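PDB 7CUP: 2,5-dihydroxypyridine 5,6-dioxygenase from Pseudomonas putida KT2440, which catalyses the iron(II)-dependent oxidative ring opening of 2,5-dihydroxypyridine to N-formylmaleamate in aerobic nicotinate degradation. Local coordinates for residues T197-E201 / D202-G206. Residues are numbered along the deposited sequence; the frame is centred on the assembly and turned at random.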
loop_
_atom_site.group_PDB
_atom_site.type_symbol
_atom_site.label_atom_id
_atom_site.label_comp_id
_atom_site.label_asym_id
_atom_site.label_seq_id
_atom_site.Cartn_x
_atom_site.Cartn_y
_atom_site.Cartn_z
ATOM N N THR A 197 -26.019 12.435 -33.783
ATOM C CA THR A 197 -25.392 13.295 -34.817
ATOM C C THR A 197 -25.176 14.685 -34.244
ATOM O O THR A 197 -25.299 14.854 -33.017
ATOM C CB THR A 197 -26.252 13.554 -36.068
ATOM O OG1 THR A 197 -27.400 12.709 -36.143
ATOM C CG2 THR A 197 -25.415 13.444 -37.317
ATOM N N TRP A 198 -24.875 15.633 -35.131
ATOM C CA TRP A 198 -24.848 17.082 -34.861
ATOM C C TRP A 198 -25.857 17.733 -35.795
ATOM O O TRP A 198 -26.075 17.246 -36.897
ATOM C CB TRP A 198 -23.422 17.610 -35.060
ATOM C CG TRP A 198 -22.450 17.053 -34.070
ATOM C CD1 TRP A 198 -21.857 17.728 -33.043
ATOM C CD2 TRP A 198 -21.924 15.715 -34.032
ATOM N NE1 TRP A 198 -21.027 16.895 -32.353
ATOM C CE2 TRP A 198 -21.044 15.657 -32.934
ATOM C CE3 TRP A 198 -22.077 14.582 -34.841
ATOM C CZ2 TRP A 198 -20.323 14.511 -32.620
ATOM C CZ3 TRP A 198 -21.376 13.440 -34.525
ATOM C CH2 TRP A 198 -20.520 13.407 -33.420
ATOM N N PRO A 199 -26.538 18.812 -35.376
ATOM C CA PRO A 199 -27.359 19.585 -36.307
ATOM C C PRO A 199 -26.454 20.309 -37.319
ATOM O O PRO A 199 -25.293 20.612 -36.997
ATOM C CB PRO A 199 -28.070 20.606 -35.413
ATOM C CG PRO A 199 -27.150 20.759 -34.199
ATOM C CD PRO A 199 -26.462 19.417 -34.037
ATOM N N ASN A 200 -27.007 20.662 -38.481
ATOM C CA ASN A 200 -26.312 21.550 -39.462
ATOM C C ASN A 200 -25.880 22.832 -38.751
ATOM O O ASN A 200 -26.571 23.229 -37.778
ATOM C CB ASN A 200 -27.188 21.793 -40.693
ATOM C CG ASN A 200 -27.495 20.493 -41.399
ATOM O OD1 ASN A 200 -26.742 19.531 -41.282
ATOM N ND2 ASN A 200 -28.623 20.426 -42.080
ATOM N N GLU A 201 -24.779 23.451 -39.195
ATOM C CA GLU A 201 -24.208 24.669 -38.547
ATOM C C GLU A 201 -25.302 25.772 -38.546
ATOM O O GLU A 201 -26.060 25.871 -39.516
ATOM C CB GLU A 201 -22.855 25.006 -39.202
ATOM C CG GLU A 201 -21.770 25.498 -38.229
ATOM C CD GLU A 201 -21.226 24.523 -37.185
ATOM O OE1 GLU A 201 -21.480 23.314 -37.329
ATOM O OE2 GLU A 201 -20.541 24.975 -36.209
ATOM N N ASP A 202 -25.487 26.467 -37.416
ATOM C CA ASP A 202 -26.396 27.637 -37.202
ATOM C C ASP A 202 -27.852 27.353 -37.596
ATOM O O ASP A 202 -28.532 28.300 -38.013
ATOM C CB ASP A 202 -25.879 28.865 -37.947
ATOM C CG ASP A 202 -24.375 29.031 -37.828
ATOM O OD1 ASP A 202 -23.876 29.228 -36.677
ATOM O OD2 ASP A 202 -23.706 28.899 -38.882
ATOM N N SER A 203 -28.356 26.143 -37.363
ATOM C CA SER A 203 -29.662 25.673 -37.892
ATOM C C SER A 203 -30.651 25.262 -36.803
ATOM O O SER A 203 -31.846 25.391 -37.070
ATOM C CB SER A 203 -29.433 24.549 -38.828
ATOM O OG SER A 203 -28.319 24.874 -39.640
ATOM N N ALA A 204 -30.211 24.705 -35.668
ATOM C CA ALA A 204 -31.147 24.158 -34.654
ATOM C C ALA A 204 -32.030 25.288 -34.118
ATOM O O ALA A 204 -31.492 26.377 -33.844
ATOM C CB ALA A 204 -30.415 23.452 -33.535
ATOM N N GLU A 205 -33.315 24.981 -33.913
ATOM C CA GLU A 205 -34.417 25.953 -33.660
ATOM C C GLU A 205 -35.417 25.371 -32.661
ATOM O O GLU A 205 -35.860 24.236 -32.888
ATOM C CB GLU A 205 -35.206 26.244 -34.952
ATOM C CG GLU A 205 -34.529 27.238 -35.877
ATOM C CD GLU A 205 -34.742 28.698 -35.516
ATOM O OE1 GLU A 205 -33.740 29.424 -35.280
ATOM O OE2 GLU A 205 -35.914 29.116 -35.489
ATOM N N GLY A 206 -35.819 26.157 -31.665
ATOM C CA GLY A 206 -37.062 25.906 -30.906
ATOM C C GLY A 206 -36.829 25.865 -29.405
ATOM O O GLY A 206 -35.989 26.640 -28.915
HETATM O O HOH W 1 -27.409 23.858 -35.211
#
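The carboxylates of Glu201 and Asp202 stand nearly perpendicular, 85° apart, with Glu201 CB and CG each 4.0 Å from Asp202 OD2. Glu201 OE2 and Asp202 OD1, like charges, stay 5.4 Å apart. Glu201 OE1 bonds Tyr172 OH, while OE2 has a weak bond from Asn306 and a long, weak ion pair with Arg313. The Asn200 amide leads away from the turn to the backbone of Leu169 and Gln171, while its CB lies 3.4 Å from Ser203 OG. Pro199 CB packs on Ala204 CB at 4.1 Å, its side chain about 7 Å from that of the iron ligand His265.

Asn200 to Ser203 form a type II beta turn in the loop between strands 194-197 and 207-210. Its closing bond, Ser203 N to Asn200 O, is weak, bent to 124° at the hydrogen. With OG beside its own backbone N (chi1 -42°), Ser203 swings its hydroxyl back into the turn, near Asn200 O, to donate to Glu201 O; the 2.5 Å length is unusually short and doubtful. One water donates to Asn200 O (2.8 Å) and accepts from Ala204 N (3.0 Å).

The water bridge thus supplements the weak backbone closure, while the serine hydroxyl grips Glu201 O inside the turn.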